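Local structure of Sts-2 protein (Mus musculus, 3D4I) at residues T90-S95 with Q102-I107; I119-G124 with L141-L146; P212-P217 with C237-N242. The protein shows acid-dependent phosphatase activity in this histidine-phosphatase (PGM) domain and, as the whole protein, interferes with CBL-mediated down-regulation of activated receptor tyrosine kinases. One frame throughout, in Å; residues are numbered along the deposited sequence.

Contact 1. Residues T90-S95 with Q102-I107; sequences TAVFAS and QTAKHI
The beta-alpha-beta crossover of strand 89-94, helix 98-111 and strand 119-121 brings Val92 and Ala94 of the first strand against Ala104 of the helix. This unit belongs to the parallel part of the histidine phosphatase sheet, and it illustrates how alanines let a crossover helix settle close to the strand that precedes it. The CA atoms of Ala94 and Ala104 are 6.7 Å apart, and about 85 Å² of surface is buried between the two segments. Val92 and Ala94, two residues apart in an extended chain, both direct their CB atoms at the helix, whereas Phe93 turns to the other face of the sheet and lies against Thr197. In Val92, chi1 is -4°, which nearly eclipses CG1 with the backbone N and CG2 with the carbonyl carbon. This is an unusual torsion that may be doubtful; as modelled, it is CG2 that faces Ala104. Ile119, on the next strand, packs against both Ala94 and Ala104, adding a further apolar neighbour.

Buried polar groups near this contact link the unit to the carboxyl-terminal edge of the parallel strands, where this superfamily carries its active site. Thr103 OG1 bonds to Arg99 O within its own helix and to N of Gly18, which follows His17 in the Arg-His-Gly signature of the family. Ser95, just beyond the strand, makes a hydrogen bond through OG to His202 NE2. In the apolar centre, the methyl of Ala104 meets both strand side chains: its CB is 4.0 Å from Val92 CG2 and 4.2 Å from Ala94 CB, while Val92 CG2 and Ala94 CB stand 5.3 Å from each other.

Contact 2. Residues I119-G124 with L141-L146; sequences IRVEPG and LTLEEL
A capping box starts helix 143-148, and the first turn it organises lays Leu143 and Leu146 against Val121 of strand 119-121, the outermost strand at one end of the sheet within this chain. The example shows how a short helix can be set beside a sheet edge: between these two segments the contact is purely aliphatic, with no hydrogen bond crossing. Val121 CG2 lies 3.9 Å from Leu143 CD2, and the same leucine methyl is 4.0 Å from Val121 CB. The two side chains pass one another in opposite directions, so that the contact is made along their flanks. CG1 of Val121 is anti to the backbone N (chi1 179°), leaving CG2 as the branch beside that nitrogen that does the touching. Leu146, one turn on, adds a looser contact, its CD1 4.5 Å from Val121 CG2. Val101 of helix 98-111 packs on Leu146, and Val153 on Leu143.

Each segment has its own polar bracing. Glu122, next to Val121, is buried, and its carboxylate has four hydrogen-bonding partners, three of them backbone N-H groups: OE1 is bonded to Tyr157 OH and Ala160 N, while OE2 is bonded to Leu161 N and, through its anti lone pair, to Gly124 N. Such a set would be expected to hold the carboxylate's rotation and may stabilise a negative charge. At the helix start, Glu145 N donates to the N-cap Thr142 OG1 at 3.3 Å, and Glu145 OE2 bonds to Ser55 OG. The reciprocal bond of the box runs 3.1 Å from Thr142 N to Glu145 OE1, which it meets from above, 41° out of the carboxylate plane.

Contact 3. Residues P212-P217 with C237-N242; sequences PLLGLP and CFCEEN
The backbone of Cys239 is hydrogen-bonded to Ile12 on the adjoining antiparallel strand, and its side chain meets Leu213 and Leu214. Nothing polar passes between residues 212-217 and 237-242; the join is a small apolar one made by a single cysteine and two consecutive leucines. With chi1 at -61°, SG stands beside the backbone N, anti to the carbonyl carbon, and touches Leu214 CD2 at 3.9 Å. The CB of the same cysteine is 4.3 Å from Leu213 CD1. Leu213 aims its CB at the strand, whereas Leu214 starts out across that direction and approaches only with its end. Directly after these two leucines the short, weakly bonded helix ends in a Schellman motif: Gly215 takes a positive phi of 73°, and its N makes a weak bond back to Pro212 O. The contact thus packs a helix end on the antiparallel part of the histidine phosphatase sheet. Leu213 also touches Ile187 of helix 172-187 and Ile12 of strand 11-16, while Cys237, in the same strand as Cys239, packs against Trp271 of the second subunit.

In the fold
All three contacts use one mixed sheet, and together they illustrate how different elements dress it. Contacts 1 and 2 are immediate neighbours, with centres about 11 Å apart, because strands 89-94 and 119-121 lie side by side: Val92 O to Arg120 N and Ala94 O to Glu122 N are probable hydrogen bonds, both 2.9 Å. Contact 3 is remote, its centre about 20 Å from that of contact 1 and 25 Å from that of contact 2, with nearest atoms about 10 Å apart in either case; it lies on the antiparallel strand 236-241. Through Ser95 and Thr103, the segments of contact 1 reach His202 and Gly18, probably at the active site; contact 3 adjoins the second subunit.

Contact 1. Residues T90-S95 with Q102-I107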
loop_
_atom_site.group_PDB
_atom_site.type_symbol
_atom_site.label_atom_id
_atom_site.label_comp_id
_atom_site.label_asym_id
_atom_site.label_seq_id
_atom_site.Cartn_x
_atom_site.Cartn_y
_atom_site.Cartn_z
ATOM N N THR A 90 -15.208 19.402 5.353
ATOM C CA THR A 90 -16.639 19.722 5.432
ATOM C C THR A 90 -17.491 19.196 4.289
ATOM O O THR A 90 -18.720 19.216 4.353
ATOM C CB THR A 90 -16.848 21.257 5.515
ATOM O OG1 THR A 90 -16.283 21.880 4.356
ATOM C CG2 THR A 90 -16.163 21.807 6.739
ATOM N N ALA A 91 -16.854 18.765 3.206
ATOM C CA ALA A 91 -17.596 18.295 2.057
ATOM C C ALA A 91 -16.683 17.485 1.153
ATOM O O ALA A 91 -15.473 17.680 1.149
ATOM C CB ALA A 91 -18.219 19.452 1.289
ATOM N N VAL A 92 -17.288 16.555 0.418
ATOM C CA VAL A 92 -16.574 15.786 -0.580
ATOM C C VAL A 92 -17.405 15.504 -1.806
ATOM O O VAL A 92 -18.573 15.074 -1.735
ATOM C CB VAL A 92 -15.721 14.556 -0.037
ATOM C CG1 VAL A 92 -15.695 14.424 1.478
ATOM C CG2 VAL A 92 -15.975 13.238 -0.768
ATOM N N PHE A 93 -16.789 15.849 -2.926
ATOM C CA PHE A 93 -17.326 15.616 -4.234
ATOM C C PHE A 93 -16.430 14.580 -4.898
ATOM O O PHE A 93 -15.204 14.578 -4.674
ATOM C CB PHE A 93 -17.337 16.918 -5.028
ATOM C CG PHE A 93 -18.208 17.984 -4.427
ATOM C CD1 PHE A 93 -17.750 18.743 -3.351
ATOM C CD2 PHE A 93 -19.492 18.226 -4.921
ATOM C CE1 PHE A 93 -18.565 19.731 -2.761
ATOM C CE2 PHE A 93 -20.303 19.225 -4.354
ATOM C CZ PHE A 93 -19.835 19.972 -3.274
ATOM N N ALA A 94 -17.031 13.684 -5.678
ATOM C CA ALA A 94 -16.248 12.691 -6.412
ATOM C C ALA A 94 -16.755 12.561 -7.835
ATOM O O ALA A 94 -17.960 12.642 -8.087
ATOM C CB ALA A 94 -16.329 11.314 -5.708
ATOM N N SER A 95 -15.835 12.324 -8.754
ATOM C CA SER A 95 -16.152 11.814 -10.071
ATOM C C SER A 95 -16.961 10.508 -9.986
ATOM O O SER A 95 -16.733 9.689 -9.089
ATOM C CB SER A 95 -14.848 11.584 -10.831
ATOM O OG SER A 95 -15.032 10.678 -11.897
ATOM N N GLN A 102 -14.530 5.157 -4.745
ATOM C CA GLN A 102 -13.845 4.298 -3.758
ATOM C C GLN A 102 -12.769 5.051 -2.962
ATOM O O GLN A 102 -12.659 4.922 -1.729
ATOM C CB GLN A 102 -13.241 3.056 -4.421
ATOM C CG GLN A 102 -14.296 2.004 -4.836
ATOM C CD GLN A 102 -13.681 0.849 -5.600
ATOM O OE1 GLN A 102 -12.788 1.032 -6.450
ATOM N NE2 GLN A 102 -14.179 -0.360 -5.322
ATOM N N THR A 103 -11.976 5.813 -3.680
ATOM C CA THR A 103 -10.931 6.651 -3.058
ATOM C C THR A 103 -11.603 7.576 -2.034
ATOM O O THR A 103 -11.132 7.687 -0.894
ATOM C CB THR A 103 -10.128 7.454 -4.111
ATOM O OG1 THR A 103 -9.519 6.581 -5.064
ATOM C CG2 THR A 103 -8.994 8.288 -3.437
ATOM N N ALA A 104 -12.712 8.222 -2.432
ATOM C CA ALA A 104 -13.442 9.105 -1.526
ATOM C C ALA A 104 -13.899 8.376 -0.261
ATOM O O ALA A 104 -13.698 8.875 0.843
ATOM C CB ALA A 104 -14.646 9.764 -2.236
ATOM N N LYS A 105 -14.517 7.202 -0.423
ATOM C CA LYS A 105 -14.988 6.411 0.718
ATOM C C LYS A 105 -13.840 6.070 1.675
ATOM O O LYS A 105 -13.965 6.236 2.876
ATOM C CB LYS A 105 -15.693 5.127 0.230
ATOM C CG LYS A 105 -16.130 4.132 1.352
ATOM C CD LYS A 105 -16.637 2.796 0.728
ATOM C CE LYS A 105 -17.306 1.856 1.720
ATOM N NZ LYS A 105 -17.601 0.554 1.031
ATOM N N HIS A 106 -12.714 5.595 1.139
ATOM C CA HIS A 106 -11.596 5.158 2.003
ATOM C C HIS A 106 -10.970 6.329 2.780
ATOM O O HIS A 106 -10.670 6.215 3.970
ATOM C CB HIS A 106 -10.556 4.392 1.167
ATOM C CG HIS A 106 -11.035 3.052 0.703
ATOM N ND1 HIS A 106 -11.452 2.065 1.573
ATOM C CD2 HIS A 106 -11.153 2.531 -0.544
ATOM C CE1 HIS A 106 -11.818 0.999 0.880
ATOM N NE2 HIS A 106 -11.655 1.261 -0.407
ATOM N N ILE A 107 -10.819 7.470 2.120
ATOM C CA ILE A 107 -10.383 8.686 2.817
ATOM C C ILE A 107 -11.338 9.043 3.976
ATOM O O ILE A 107 -10.889 9.259 5.103
ATOM C CB ILE A 107 -10.243 9.882 1.833
ATOM C CG1 ILE A 107 -9.091 9.649 0.851
ATOM C CG2 ILE A 107 -10.051 11.206 2.581
ATOM C CD1 ILE A 107 -9.053 10.665 -0.288
#

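Contact 2. Residues I119-G124 with L141-L146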
loop_
_atom_site.group_PDB
_atom_site.type_symbol
_atom_site.label_atom_id
_atom_site.label_comp_id
_atom_site.label_asym_id
_atom_site.label_seq_id
_atom_site.Cartn_x
_atom_site.Cartn_y
_atom_site.Cartn_z
ATOM N N ILE A 119 -21.000 11.552 0.100
ATOM C CA ILE A 119 -20.228 11.786 -1.107
ATOM C C ILE A 119 -21.150 12.351 -2.155
ATOM O O ILE A 119 -22.159 11.729 -2.500
ATOM C CB ILE A 119 -19.560 10.492 -1.627
ATOM C CG1 ILE A 119 -18.542 9.951 -0.601
ATOM C CG2 ILE A 119 -18.915 10.731 -3.012
ATOM C CD1 ILE A 119 -18.205 8.455 -0.786
ATOM N N ARG A 120 -20.798 13.531 -2.662
ATOM C CA ARG A 120 -21.561 14.163 -3.722
ATOM C C ARG A 120 -20.979 13.778 -5.064
ATOM O O ARG A 120 -19.882 14.216 -5.415
ATOM C CB ARG A 120 -21.549 15.674 -3.544
ATOM C CG ARG A 120 -22.490 16.094 -2.434
ATOM C CD ARG A 120 -22.000 17.310 -1.701
ATOM N NE ARG A 120 -23.034 17.807 -0.798
ATOM C CZ ARG A 120 -22.927 18.907 -0.068
ATOM N NH1 ARG A 120 -21.819 19.629 -0.112
ATOM N NH2 ARG A 120 -23.937 19.282 0.708
ATOM N N VAL A 121 -21.715 12.957 -5.808
ATOM C CA VAL A 121 -21.197 12.495 -7.092
ATOM C C VAL A 121 -21.454 13.563 -8.146
ATOM O O VAL A 121 -22.610 13.953 -8.405
ATOM C CB VAL A 121 -21.753 11.107 -7.504
ATOM C CG1 VAL A 121 -21.198 10.676 -8.881
ATOM C CG2 VAL A 121 -21.409 10.063 -6.464
ATOM N N GLU A 122 -20.359 14.048 -8.719
ATOM C CA GLU A 122 -20.388 15.134 -9.687
ATOM C C GLU A 122 -19.779 14.688 -11.011
ATOM O O GLU A 122 -18.563 14.710 -11.175
ATOM C CB GLU A 122 -19.644 16.373 -9.149
ATOM C CG GLU A 122 -19.632 17.597 -10.122
ATOM C CD GLU A 122 -21.031 17.969 -10.631
ATOM O OE1 GLU A 122 -21.841 18.397 -9.802
ATOM O OE2 GLU A 122 -21.313 17.832 -11.853
ATOM N N PRO A 123 -20.616 14.270 -11.967
ATOM C CA PRO A 123 -20.077 14.002 -13.305
ATOM C C PRO A 123 -19.352 15.159 -13.975
ATOM O O PRO A 123 -18.566 14.923 -14.878
ATOM C CB PRO A 123 -21.322 13.608 -14.111
ATOM C CG PRO A 123 -22.214 13.018 -13.085
ATOM C CD PRO A 123 -22.046 13.918 -11.888
ATOM N N GLY A 124 -19.595 16.395 -13.549
ATOM C CA GLY A 124 -18.867 17.537 -14.102
ATOM C C GLY A 124 -17.366 17.521 -13.808
ATOM O O GLY A 124 -16.606 18.267 -14.434
ATOM N N LEU A 141 -21.830 3.033 -11.995
ATOM C CA LEU A 141 -22.748 2.596 -10.955
ATOM C C LEU A 141 -23.748 3.707 -10.667
ATOM O O LEU A 141 -23.380 4.882 -10.600
ATOM C CB LEU A 141 -21.986 2.227 -9.682
ATOM C CG LEU A 141 -21.356 0.851 -9.500
ATOM C CD1 LEU A 141 -19.963 0.823 -10.073
ATOM C CD2 LEU A 141 -21.316 0.533 -8.012
ATOM N N THR A 142 -25.024 3.334 -10.530
ATOM C CA THR A 142 -26.052 4.293 -10.169
ATOM C C THR A 142 -25.852 4.608 -8.700
ATOM O O THR A 142 -25.186 3.853 -7.989
ATOM C CB THR A 142 -27.486 3.704 -10.366
ATOM O OG1 THR A 142 -27.533 2.404 -9.772
ATOM C CG2 THR A 142 -27.831 3.582 -11.838
ATOM N N LEU A 143 -26.435 5.710 -8.241
ATOM C CA LEU A 143 -26.378 6.077 -6.822
ATOM C C LEU A 143 -26.980 5.010 -5.903
ATOM O O LEU A 143 -26.492 4.786 -4.780
ATOM C CB LEU A 143 -27.043 7.441 -6.599
ATOM C CG LEU A 143 -26.500 8.595 -7.452
ATOM C CD1 LEU A 143 -27.224 9.901 -7.180
ATOM C CD2 LEU A 143 -25.004 8.789 -7.250
ATOM N N GLU A 144 -28.026 4.335 -6.392
ATOM C CA GLU A 144 -28.668 3.253 -5.651
ATOM C C GLU A 144 -27.733 2.059 -5.497
ATOM O O GLU A 144 -27.601 1.506 -4.400
ATOM C CB GLU A 144 -30.007 2.845 -6.303
ATOM C CG GLU A 144 -31.079 3.928 -6.199
ATOM C CD GLU A 144 -32.505 3.379 -6.201
ATOM O OE1 GLU A 144 -32.772 2.353 -6.889
ATOM O OE2 GLU A 144 -33.363 3.986 -5.510
ATOM N N GLU A 145 -27.068 1.697 -6.596
ATOM C CA GLU A 145 -26.051 0.645 -6.603
ATOM C C GLU A 145 -24.881 0.960 -5.671
ATOM O O GLU A 145 -24.384 0.075 -4.974
ATOM C CB GLU A 145 -25.555 0.381 -8.034
ATOM C CG GLU A 145 -26.528 -0.480 -8.841
ATOM C CD GLU A 145 -26.273 -0.473 -10.340
ATOM O OE1 GLU A 145 -25.378 0.254 -10.841
ATOM O OE2 GLU A 145 -27.001 -1.205 -11.033
ATOM N N LEU A 146 -24.451 2.220 -5.656
ATOM C CA LEU A 146 -23.432 2.661 -4.704
ATOM C C LEU A 146 -23.910 2.559 -3.249
ATOM O O LEU A 146 -23.161 2.082 -2.404
ATOM C CB LEU A 146 -22.930 4.074 -5.039
ATOM C CG LEU A 146 -22.102 4.188 -6.333
ATOM C CD1 LEU A 146 -21.958 5.642 -6.754
ATOM C CD2 LEU A 146 -20.735 3.528 -6.192
#

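Contact 3. Residues P212-P217 with C237-N242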
loop_
_atom_site.group_PDB
_atom_site.type_symbol
_atom_site.label_atom_id
_atom_site.label_comp_id
_atom_site.label_asym_id
_atom_site.label_seq_id
_atom_site.Cartn_x
_atom_site.Cartn_y
_atom_site.Cartn_z
ATOM N N PRO A 212 -9.562 27.529 -12.906
ATOM C CA PRO A 212 -10.726 28.436 -12.813
ATOM C C PRO A 212 -10.835 29.157 -11.472
ATOM O O PRO A 212 -11.228 30.324 -11.451
ATOM C CB PRO A 212 -11.933 27.501 -13.012
ATOM C CG PRO A 212 -11.400 26.320 -13.714
ATOM C CD PRO A 212 -9.998 26.142 -13.174
ATOM N N LEU A 213 -10.468 28.487 -10.369
ATOM C CA LEU A 213 -10.493 29.117 -9.039
ATOM C C LEU A 213 -9.456 30.210 -8.950
ATOM O O LEU A 213 -9.687 31.254 -8.348
ATOM C CB LEU A 213 -10.199 28.095 -7.925
ATOM C CG LEU A 213 -11.115 26.884 -7.754
ATOM C CD1 LEU A 213 -10.701 26.106 -6.486
ATOM C CD2 LEU A 213 -12.567 27.290 -7.684
ATOM N N LEU A 214 -8.301 29.947 -9.543
ATOM C CA LEU A 214 -7.169 30.869 -9.496
ATOM C C LEU A 214 -7.326 32.011 -10.493
ATOM O O LEU A 214 -6.530 32.941 -10.506
ATOM C CB LEU A 214 -5.853 30.101 -9.739
ATOM C CG LEU A 214 -5.583 28.894 -8.824
ATOM C CD1 LEU A 214 -4.422 28.037 -9.377
ATOM C CD2 LEU A 214 -5.327 29.306 -7.388
ATOM N N GLY A 215 -8.360 31.941 -11.317
ATOM C CA GLY A 215 -8.631 32.976 -12.321
ATOM C C GLY A 215 -7.660 32.935 -13.475
ATOM O O GLY A 215 -7.392 33.963 -14.081
ATOM N N LEU A 216 -7.137 31.739 -13.781
ATOM C CA LEU A 216 -6.171 31.548 -14.861
ATOM C C LEU A 216 -6.841 30.981 -16.119
ATOM O O LEU A 216 -7.819 30.231 -16.024
ATOM C CB LEU A 216 -5.032 30.626 -14.398
ATOM C CG LEU A 216 -4.227 31.032 -13.145
ATOM C CD1 LEU A 216 -3.196 29.976 -12.764
ATOM C CD2 LEU A 216 -3.542 32.375 -13.340
ATOM N N PRO A 217 -6.324 31.322 -17.305
ATOM C CA PRO A 217 -6.933 30.746 -18.492
ATOM C C PRO A 217 -6.515 29.262 -18.630
ATOM O O PRO A 217 -5.532 28.845 -18.021
ATOM C CB PRO A 217 -6.346 31.598 -19.621
ATOM C CG PRO A 217 -4.995 31.976 -19.124
ATOM C CD PRO A 217 -5.185 32.191 -17.636
ATOM N N CYS A 237 -3.519 18.821 -5.209
ATOM C CA CYS A 237 -3.362 20.263 -5.485
ATOM C C CYS A 237 -4.298 20.947 -4.499
ATOM O O CYS A 237 -5.466 20.587 -4.443
ATOM C CB CYS A 237 -3.866 20.595 -6.908
ATOM S SG CYS A 237 -3.602 22.300 -7.388
ATOM N N PHE A 238 -3.812 21.944 -3.763
ATOM C CA PHE A 238 -4.599 22.609 -2.712
ATOM C C PHE A 238 -4.740 24.115 -3.005
ATOM O O PHE A 238 -3.728 24.805 -3.250
ATOM C CB PHE A 238 -3.908 22.388 -1.359
ATOM C CG PHE A 238 -4.713 22.825 -0.164
ATOM C CD1 PHE A 238 -6.059 22.495 -0.044
ATOM C CD2 PHE A 238 -4.101 23.527 0.874
ATOM C CE1 PHE A 238 -6.812 22.886 1.067
ATOM C CE2 PHE A 238 -4.831 23.916 2.007
ATOM C CZ PHE A 238 -6.196 23.593 2.102
ATOM N N CYS A 239 -5.973 24.620 -2.984
ATOM C CA CYS A 239 -6.201 26.086 -3.114
ATOM C C CYS A 239 -6.917 26.607 -1.895
ATOM O O CYS A 239 -7.817 25.933 -1.400
ATOM C CB CYS A 239 -7.033 26.397 -4.344
ATOM S SG CYS A 239 -6.242 25.877 -5.859
ATOM N N GLU A 240 -6.515 27.790 -1.399
ATOM C CA GLU A 240 -7.241 28.451 -0.310
ATOM C C GLU A 240 -7.788 29.811 -0.728
ATOM O O GLU A 240 -7.150 30.524 -1.495
ATOM C CB GLU A 240 -6.349 28.647 0.905
ATOM C CG GLU A 240 -6.043 27.376 1.661
ATOM C CD GLU A 240 -5.293 27.649 2.934
ATOM O OE1 GLU A 240 -4.479 28.588 2.944
ATOM O OE2 GLU A 240 -5.513 26.925 3.929
ATOM N N GLU A 241 -8.957 30.142 -0.192
ATOM C CA GLU A 241 -9.643 31.402 -0.484
ATOM C C GLU A 241 -9.352 32.466 0.571
ATOM O O GLU A 241 -9.492 32.220 1.772
ATOM C CB GLU A 241 -11.151 31.164 -0.566
ATOM C CG GLU A 241 -11.974 32.368 -1.068
ATOM C CD GLU A 241 -13.439 32.225 -0.727
ATOM O OE1 GLU A 241 -13.734 31.846 0.425
ATOM O OE2 GLU A 241 -14.295 32.494 -1.596
ATOM N N ASN A 242 -8.930 33.646 0.111
ATOM C CA ASN A 242 -8.943 34.849 0.954
ATOM C C ASN A 242 -10.383 35.384 1.009
ATOM O O ASN A 242 -10.927 35.790 -0.017
ATOM C CB ASN A 242 -7.979 35.903 0.369
ATOM C CG ASN A 242 -7.877 37.165 1.222
ATOM O OD1 ASN A 242 -8.857 37.619 1.816
ATOM N ND2 ASN A 242 -6.686 37.751 1.267
#